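Local coordinates for lipolytic protein G-D-S-L family (Chitinophaga pinensis, PDB 4Q7Q) that is of uncharacterised function but belongs to the GDSL-like lipase/acylhydrolase family of SGNH hydrolases and probably cleaves ester bonds, at residues 136-141 with 221-226; 193-198 with 212-217. All coordinates share one frame; numbering follows the deposited sequence.

Contact 1 of 2, residues 136-141 with 221-226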
ATOM      1  N   VAL A 136       4.554 -11.907   6.605  1.00 17.00           N
ATOM      2  CA  VAL A 136       5.546 -12.210   7.632  1.00 17.22           C
ATOM      3  C   VAL A 136       6.737 -11.280   7.438  1.00 17.35           C
ATOM      4  O   VAL A 136       7.347 -11.262   6.374  1.00 18.44           O
ATOM      5  CB  VAL A 136       6.009 -13.679   7.582  1.00 17.85           C
ATOM      6  CG1 VAL A 136       6.937 -13.965   8.745  1.00 18.70           C
ATOM      7  CG2 VAL A 136       4.818 -14.615   7.626  1.00 18.51           C
ATOM      8  N   TYR A 137       7.043 -10.483   8.457  1.00 18.11           N
ATOM      9  CA  TYR A 137       8.107  -9.492   8.364  1.00 19.41           C
ATOM     10  C   TYR A 137       9.477 -10.156   8.203  1.00 20.08           C
ATOM     11  O   TYR A 137       9.878 -10.993   9.013  1.00 20.55           O
ATOM     12  CB  TYR A 137       8.093  -8.598   9.607  1.00 19.44           C
ATOM     13  CG  TYR A 137       9.069  -7.443   9.568  1.00 19.84           C
ATOM     14  CD1 TYR A 137       9.389  -6.814   8.370  1.00 20.35           C
ATOM     15  CD2 TYR A 137       9.669  -6.981  10.732  1.00 21.36           C
ATOM     16  CE1 TYR A 137      10.281  -5.759   8.332  1.00 23.12           C
ATOM     17  CE2 TYR A 137      10.563  -5.920  10.705  1.00 23.43           C
ATOM     18  CZ  TYR A 137      10.868  -5.313   9.497  1.00 23.74           C
ATOM     19  OH  TYR A 137      11.756  -4.259   9.457  1.00 25.64           O
ATOM     20  N   ILE A 138      10.198  -9.763   7.159  1.00 21.23           N
ATOM     21  CA  ILE A 138      11.472 -10.384   6.826  1.00 23.57           C
ATOM     22  C   ILE A 138      12.549 -10.198   7.906  1.00 25.62           C
ATOM     23  O   ILE A 138      13.470 -11.014   8.022  1.00 28.54           O
ATOM     24  CB  ILE A 138      11.972  -9.906   5.436  1.00 24.04           C
ATOM     25  CG1 ILE A 138      12.965 -10.906   4.847  1.00 26.13           C
ATOM     26  CG2 ILE A 138      12.570  -8.503   5.504  1.00 23.72           C
ATOM     27  CD1 ILE A 138      13.169 -10.742   3.351  1.00 28.05           C
ATOM     28  N   ALA A 139      12.425  -9.143   8.711  1.00 25.49           N
ATOM     29  CA  ALA A 139      13.422  -8.875   9.748  1.00 26.68           C
ATOM     30  C   ALA A 139      13.009  -9.405  11.122  1.00 27.85           C
ATOM     31  O   ALA A 139      13.812  -9.393  12.059  1.00 29.03           O
ATOM     32  CB  ALA A 139      13.744  -7.379   9.819  1.00 27.14           C
ATOM     33  N   ASP A 140      11.767  -9.873  11.236  1.00 27.64           N
ATOM     34  CA  ASP A 140      11.246 -10.396  12.499  1.00 28.16           C
ATOM     35  C   ASP A 140       9.918 -11.108  12.261  1.00 26.37           C
ATOM     36  O   ASP A 140       8.868 -10.474  12.210  1.00 25.20           O
ATOM     37  CB  ASP A 140      11.049  -9.261  13.511  1.00 31.64           C
ATOM     38  CG  ASP A 140      10.644  -9.761  14.891  1.00 35.19           C
ATOM     39  OD1 ASP A 140      10.374 -10.973  15.054  1.00 35.69           O
ATOM     40  OD2 ASP A 140      10.591  -8.933  15.821  1.00 37.62           O
ATOM     41  N   ALA A 141       9.969 -12.431  12.144  1.00 26.05           N
ATOM     42  CA  ALA A 141       8.792 -13.223  11.792  1.00 24.66           C
ATOM     43  C   ALA A 141       7.676 -13.219  12.837  1.00 24.20           C
ATOM     44  O   ALA A 141       6.564 -13.657  12.544  1.00 23.40           O
ATOM     45  CB  ALA A 141       9.202 -14.658  11.450  1.00 25.17           C
ATOM     46  N   ASN A 221       9.752 -22.586  13.112  1.00 34.98           N
ATOM     47  CA  ASN A 221       9.615 -22.574  11.660  1.00 32.08           C
ATOM     48  C   ASN A 221      10.550 -21.524  11.073  1.00 31.35           C
ATOM     49  O   ASN A 221      10.523 -20.366  11.491  1.00 31.93           O
ATOM     50  CB  ASN A 221       8.166 -22.255  11.261  1.00 30.11           C
ATOM     51  CG  ASN A 221       7.796 -22.778   9.878  1.00 28.17           C
ATOM     52  OD1 ASN A 221       7.003 -23.714   9.754  1.00 26.83           O
ATOM     53  ND2 ASN A 221       8.334 -22.150   8.834  1.00 25.92           N
ATOM     54  N   GLU A 222      11.374 -21.928  10.108  1.00 29.82           N
ATOM     55  CA  GLU A 222      12.223 -20.994   9.374  1.00 29.49           C
ATOM     56  C   GLU A 222      11.350 -19.946   8.694  1.00 26.49           C
ATOM     57  O   GLU A 222      10.133 -20.117   8.608  1.00 25.30           O
ATOM     58  CB  GLU A 222      13.042 -21.743   8.320  1.00 32.76           C
ATOM     59  CG  GLU A 222      13.913 -22.849   8.887  1.00 35.79           C
ATOM     60  CD  GLU A 222      14.419 -23.800   7.820  1.00 37.95           C
ATOM     61  OE1 GLU A 222      13.804 -23.867   6.734  1.00 39.29           O
ATOM     62  OE2 GLU A 222      15.436 -24.480   8.068  1.00 38.89           O
ATOM     63  N   TYR A 223      11.963 -18.866   8.212  1.00 24.37           N
ATOM     64  CA  TYR A 223      11.208 -17.818   7.530  1.00 23.32           C
ATOM     65  C   TYR A 223      10.441 -18.432   6.369  1.00 23.04           C
ATOM     66  O   TYR A 223      11.029 -19.088   5.515  1.00 24.59           O
ATOM     67  CB  TYR A 223      12.129 -16.709   7.033  1.00 23.59           C
ATOM     68  CG  TYR A 223      11.362 -15.556   6.424  1.00 22.36           C
ATOM     69  CD1 TYR A 223      10.598 -14.704   7.222  1.00 21.73           C
ATOM     70  CD2 TYR A 223      11.385 -15.325   5.053  1.00 21.93           C
ATOM     71  CE1 TYR A 223       9.885 -13.657   6.674  1.00 22.69           C
ATOM     72  CE2 TYR A 223      10.673 -14.274   4.495  1.00 22.47           C
ATOM     73  CZ  TYR A 223       9.929 -13.444   5.313  1.00 23.06           C
ATOM     74  OH  TYR A 223       9.215 -12.404   4.764  1.00 23.38           O
ATOM     75  N   PRO A 224       9.114 -18.248   6.351  1.00 21.43           N
ATOM     76  CA  PRO A 224       8.278 -19.040   5.438  1.00 20.67           C
ATOM     77  C   PRO A 224       8.229 -18.532   3.992  1.00 20.97           C
ATOM     78  O   PRO A 224       7.601 -19.178   3.148  1.00 20.48           O
ATOM     79  CB  PRO A 224       6.894 -18.950   6.081  1.00 20.85           C
ATOM     80  CG  PRO A 224       6.908 -17.617   6.778  1.00 22.13           C
ATOM     81  CD  PRO A 224       8.310 -17.468   7.308  1.00 21.80           C
ATOM     82  N   TYR A 225       8.887 -17.415   3.700  1.00 21.56           N
ATOM     83  CA  TYR A 225       8.933 -16.911   2.329  1.00 21.49           C
ATOM     84  C   TYR A 225      10.361 -16.795   1.787  1.00 23.75           C
ATOM     85  O   TYR A 225      10.891 -15.693   1.666  1.00 23.57           O
ATOM     86  CB  TYR A 225       8.232 -15.551   2.243  1.00 20.52           C
ATOM     87  CG  TYR A 225       6.740 -15.584   2.485  1.00 18.71           C
ATOM     88  CD1 TYR A 225       5.937 -16.557   1.898  1.00 19.38           C
ATOM     89  CD2 TYR A 225       6.131 -14.632   3.292  1.00 18.08           C
ATOM     90  CE1 TYR A 225       4.569 -16.580   2.110  1.00 19.27           C
ATOM     91  CE2 TYR A 225       4.758 -14.641   3.513  1.00 18.14           C
ATOM     92  CZ  TYR A 225       3.981 -15.620   2.923  1.00 19.88           C
ATOM     93  OH  TYR A 225       2.619 -15.631   3.131  1.00 21.07           O
ATOM     94  N   PRO A 226      10.993 -17.934   1.454  1.00 26.17           N
ATOM     95  CA  PRO A 226      12.319 -17.890   0.834  1.00 27.68           C
ATOM     96  C   PRO A 226      12.231 -17.213  -0.537  1.00 28.44           C
ATOM     97  O   PRO A 226      11.119 -16.967  -1.003  1.00 28.25           O
ATOM     98  CB  PRO A 226      12.690 -19.374   0.705  1.00 28.06           C
ATOM     99  CG  PRO A 226      11.392 -20.089   0.669  1.00 27.53           C
ATOM    100  CD  PRO A 226      10.487 -19.310   1.578  1.00 25.95           C
TER

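Contact 2 of 2, residues 193-198 with 212-217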
ATOM      1  N   LYS A 193       4.102 -20.862   1.005  1.00 17.60           N
ATOM      2  CA  LYS A 193       4.594 -20.621   2.345  1.00 18.76           C
ATOM      3  C   LYS A 193       5.316 -21.902   2.755  1.00 19.27           C
ATOM      4  O   LYS A 193       4.761 -22.988   2.638  1.00 19.46           O
ATOM      5  CB  LYS A 193       3.415 -20.344   3.275  1.00 22.84           C
ATOM      6  CG  LYS A 193       3.610 -19.225   4.286  1.00 24.93           C
ATOM      7  CD  LYS A 193       2.314 -18.999   5.056  1.00 25.14           C
ATOM      8  CE  LYS A 193       2.458 -18.002   6.191  1.00 27.62           C
ATOM      9  NZ  LYS A 193       1.188 -17.946   6.972  1.00 28.11           N
ATOM     10  N   HIS A 194       6.554 -21.751   3.213  1.00 19.98           N
ATOM     11  CA  HIS A 194       7.440 -22.845   3.569  1.00 20.97           C
ATOM     12  C   HIS A 194       7.169 -23.208   5.029  1.00 19.52           C
ATOM     13  O   HIS A 194       7.589 -22.497   5.937  1.00 20.96           O
ATOM     14  CB  HIS A 194       8.875 -22.343   3.360  1.00 24.00           C
ATOM     15  CG  HIS A 194       9.946 -23.278   3.818  1.00 28.50           C
ATOM     16  ND1 HIS A 194      10.237 -24.455   3.168  1.00 30.58           N
ATOM     17  CD2 HIS A 194      10.837 -23.178   4.835  1.00 30.15           C
ATOM     18  CE1 HIS A 194      11.246 -25.055   3.776  1.00 31.32           C
ATOM     19  NE2 HIS A 194      11.627 -24.300   4.791  1.00 31.07           N
ATOM     20  N   LEU A 195       6.446 -24.302   5.256  1.00 19.49           N
ATOM     21  CA  LEU A 195       5.927 -24.597   6.592  1.00 19.05           C
ATOM     22  C   LEU A 195       6.116 -26.043   6.987  1.00 20.01           C
ATOM     23  O   LEU A 195       6.114 -26.932   6.142  1.00 20.79           O
ATOM     24  CB  LEU A 195       4.430 -24.295   6.638  1.00 20.82           C
ATOM     25  CG  LEU A 195       3.993 -22.869   6.321  1.00 20.30           C
ATOM     26  CD1 LEU A 195       2.480 -22.820   6.135  1.00 21.29           C
ATOM     27  CD2 LEU A 195       4.429 -21.925   7.432  1.00 21.88           C
ATOM     28  N   LYS A 196       6.253 -26.277   8.288  1.00 21.04           N
ATOM     29  CA  LYS A 196       6.253 -27.631   8.806  1.00 22.40           C
ATOM     30  C   LYS A 196       4.878 -28.268   8.668  1.00 22.40           C
ATOM     31  O   LYS A 196       3.854 -27.646   8.961  1.00 23.78           O
ATOM     32  CB  LYS A 196       6.706 -27.660  10.268  1.00 23.26           C
ATOM     33  CG  LYS A 196       8.183 -27.358  10.453  1.00 26.33           C
ATOM     34  CD  LYS A 196       8.611 -27.572  11.885  1.00 28.05           C
ATOM     35  CE  LYS A 196      10.102 -27.325  12.044  1.00 30.30           C
ATOM     36  NZ  LYS A 196      10.536 -27.530  13.444  1.00 31.25           N
ATOM     37  N   ASN A 197       4.869 -29.511   8.203  1.00 22.01           N
ATOM     38  CA  ASN A 197       3.665 -30.318   8.123  1.00 21.39           C
ATOM     39  C   ASN A 197       3.334 -30.809   9.529  1.00 22.41           C
ATOM     40  O   ASN A 197       4.137 -31.498  10.140  1.00 23.45           O
ATOM     41  CB  ASN A 197       3.941 -31.489   7.177  1.00 20.23           C
ATOM     42  CG  ASN A 197       2.750 -32.408   6.993  1.00 21.22           C
ATOM     43  OD1 ASN A 197       1.815 -32.417   7.792  1.00 21.76           O
ATOM     44  ND2 ASN A 197       2.796 -33.209   5.936  1.00 22.79           N
ATOM     45  N   PRO A 198       2.152 -30.454  10.051  1.00 23.22           N
ATOM     46  CA  PRO A 198       1.812 -30.850  11.426  1.00 24.47           C
ATOM     47  C   PRO A 198       1.801 -32.360  11.672  1.00 25.20           C
ATOM     48  O   PRO A 198       1.894 -32.785  12.819  1.00 26.33           O
ATOM     49  CB  PRO A 198       0.403 -30.285  11.612  1.00 26.08           C
ATOM     50  CG  PRO A 198       0.342 -29.137  10.690  1.00 25.63           C
ATOM     51  CD  PRO A 198       1.164 -29.516   9.490  1.00 23.55           C
ATOM     52  N   VAL A 212      -3.333 -21.392   4.198  1.00 21.04           N
ATOM     53  CA  VAL A 212      -4.227 -20.809   5.189  1.00 22.87           C
ATOM     54  C   VAL A 212      -4.572 -21.797   6.266  1.00 23.22           C
ATOM     55  O   VAL A 212      -4.822 -21.411   7.363  1.00 24.60           O
ATOM     56  CB  VAL A 212      -5.503 -20.255   4.568  1.00 23.35           C
ATOM     57  CG1 VAL A 212      -6.354 -19.565   5.613  1.00 26.16           C
ATOM     58  CG2 VAL A 212      -5.145 -19.280   3.494  1.00 23.86           C
ATOM     59  N   ASN A 213      -4.508 -23.075   5.944  1.00 24.28           N
ATOM     60  CA  ASN A 213      -4.873 -24.144   6.872  1.00 24.69           C
ATOM     61  C   ASN A 213      -3.707 -24.729   7.665  1.00 25.04           C
ATOM     62  O   ASN A 213      -3.906 -25.625   8.488  1.00 28.53           O
ATOM     63  CB  ASN A 213      -5.567 -25.280   6.121  1.00 26.90           C
ATOM     64  CG  ASN A 213      -6.706 -24.795   5.252  1.00 30.88           C
ATOM     65  OD1 ASN A 213      -6.723 -25.031   4.042  1.00 33.29           O
ATOM     66  ND2 ASN A 213      -7.665 -24.112   5.861  1.00 32.20           N
ATOM     67  N   ILE A 214      -2.497 -24.241   7.414  1.00 22.86           N
ATOM     68  CA  ILE A 214      -1.315 -24.792   8.074  1.00 23.02           C
ATOM     69  C   ILE A 214      -0.764 -23.769   9.057  1.00 22.79           C
ATOM     70  O   ILE A 214      -0.517 -22.621   8.682  1.00 25.63           O
ATOM     71  CB  ILE A 214      -0.214 -25.178   7.051  1.00 22.16           C
ATOM     72  CG1 ILE A 214      -0.783 -26.077   5.944  1.00 21.37           C
ATOM     73  CG2 ILE A 214       0.954 -25.862   7.755  1.00 22.90           C
ATOM     74  CD1 ILE A 214      -1.227 -27.435   6.438  1.00 21.03           C
ATOM     75  N   PRO A 215      -0.583 -24.168  10.325  1.00 22.20           N
ATOM     76  CA  PRO A 215      -0.069 -23.219  11.320  1.00 23.06           C
ATOM     77  C   PRO A 215       1.357 -22.758  11.042  1.00 23.79           C
ATOM     78  O   PRO A 215       2.216 -23.551  10.646  1.00 25.71           O
ATOM     79  CB  PRO A 215      -0.097 -24.024  12.624  1.00 24.74           C
ATOM     80  CG  PRO A 215      -1.097 -25.085  12.394  1.00 24.16           C
ATOM     81  CD  PRO A 215      -1.004 -25.438  10.944  1.00 22.76           C
ATOM     82  N   PHE A 216       1.594 -21.469  11.253  1.00 23.73           N
ATOM     83  CA  PHE A 216       2.943 -20.932  11.243  1.00 24.05           C
ATOM     84  C   PHE A 216       3.324 -20.487  12.647  1.00 25.44           C
ATOM     85  O   PHE A 216       2.738 -19.554  13.197  1.00 26.91           O
ATOM     86  CB  PHE A 216       3.074 -19.760  10.270  1.00 22.70           C
ATOM     87  CG  PHE A 216       4.401 -19.055  10.361  1.00 22.20           C
ATOM     88  CD1 PHE A 216       5.576 -19.731  10.068  1.00 22.82           C
ATOM     89  CD2 PHE A 216       4.478 -17.731  10.762  1.00 23.01           C
ATOM     90  CE1 PHE A 216       6.800 -19.097  10.162  1.00 23.41           C
ATOM     91  CE2 PHE A 216       5.698 -17.089  10.852  1.00 23.05           C
ATOM     92  CZ  PHE A 216       6.863 -17.775  10.557  1.00 22.92           C
ATOM     93  N   ASN A 217       4.298 -21.175  13.227  1.00 26.13           N
ATOM     94  CA  ASN A 217       4.860 -20.789  14.511  1.00 29.12           C
ATOM     95  C   ASN A 217       6.263 -20.246  14.284  1.00 30.53           C
ATOM     96  O   ASN A 217       7.172 -21.001  13.955  1.00 30.72           O
ATOM     97  CB  ASN A 217       4.897 -22.000  15.448  1.00 32.82           C
ATOM     98  CG  ASN A 217       5.459 -21.669  16.822  1.00 36.85           C
ATOM     99  OD1 ASN A 217       5.675 -20.502  17.162  1.00 38.72           O
ATOM    100  ND2 ASN A 217       5.689 -22.703  17.626  1.00 38.31           N
TER
HETATM  101  O   HOH W   1       0.154 -20.417   7.307  1.00 29.33           O
HETATM  102  O   HOH W   2       2.963 -26.143  10.868  1.00 39.88           O

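Contact 1 of 2, residues 136-141 with 221-226
Tyr-223 reaches across to the backbone of Val-136, and its phenol gives the one hydrogen bond between the segments: OH donates to Val-136 O over 2.7 Å. The acceptor lies at the ring edge, in the ring plane, while the donor stands 31° off the carbonyl plane, with a C=O...donor angle of 148°. Tyr-223 CG, anti to its backbone N (chi1 -175°), carries the ring toward 136-138. A second tyrosine hydroxyl, Tyr-225 OH, bonds to Asp-134 O just before the segment.

Apolar contacts flank the Tyr-223 bond. Val-136 and Tyr-223 lie alongside, running opposite ways, with Val-136 CG1 3.6 Å from Tyr-223 CE1. The other valine branch, CG2, meets Pro-224 CG at 3.8 Å and Tyr-225 CE2 at 4.1 Å. Ile-138 CG1 is 4.0 Å from Tyr-223 CZ, and Ala-141 CB sits farther back at the ring edge.

Asp-140 N to Tyr-137 O closes a type I turn between antiparallel strands 135-136 and 144-145; the contact joins this turn to the long loop before helix 241-257. Tyr-223 also touches Asp-235 of the probable triad. A single phenolic bond beside aliphatic contacts from Val-136 and Ile-138 thus fixes the ring's reach and satisfies a buried residue's carbonyl.

Contact 2 of 2, residues 193-198 with 212-217
Leu-195 fills the close-packed part of the contact, its two methyls dividing the work. CD1 lies 3.7 Å from Ile-214 CB and nearly as close to CG2 of the same residue, the two side chains meeting at a slant. CD2 goes to Phe-216, 3.6 Å from CD1 of the ring, with Phe-216 CB close by; here the side chains cross at about a right angle. Being anti to the backbone N (chi1 172°), Phe-216 CG comes to lie 4.1 Å from Leu-195 CD2. Asn-221 and Pro-224 also touch this aromatic side chain.

Toward Pro-198 the packing gives way to a looser, more exposed end. Pro-198 CG and Pro-215 CD are 3.9 Å apart, and Pro-198 CD only brushes Ile-214 CG2 at 4.1 Å. A water here lies within hydrogen-bonding distance of Lys-196 O and Pro-215 O, 2.6 Å from the former. No direct hydrogen bond joins the segments, and at the other end of 193-198 water again bridges them: it accepts from the buried Lys-193 NZ and donates to Ile-214 O, both at 2.7 Å, while the amine also forms a salt bridge with Asp-134.

The contact thus lays an irregular loop, following a 3-10 segment that begins earlier and runs to Asn-213, against one member of a two-stranded antiparallel sheet. Strand 203-206 is the partner of 193-196, with Leu-195 paired to Val-204 by backbone bonding. Tyr-206 of that strand touches both Leu-195 and Ile-214, so the hydrophobic cluster spans both strands, well away from the centre of the chain.

In the fold
The centres of contact 1 and contact 2 lie about 12 Å apart. Segment 221-226 joins them, for beyond its tie to 136-141 it runs beside the strand of contact 2. His-194 N lies 2.8 Å from Pro-224 O, and His-194 NE2 lies 3.0 Å from Glu-222 OE1, both probable hydrogen bonds. The Asn-221 amide bonds to His-194 O and Lys-196 N, and Tyr-225 CE1 packs 3.6 Å from Lys-193 CG. Asp-134 links both contacts. Contact 1 borders the probable active site through Asp-235, which with Ser-14 and His-238 has the geometry of a catalytic triad, consistent with an SGNH hydrolase. A tetraethylene glycol, probably from crystallisation, lies about 4 Å from the Tyr-137 side chain.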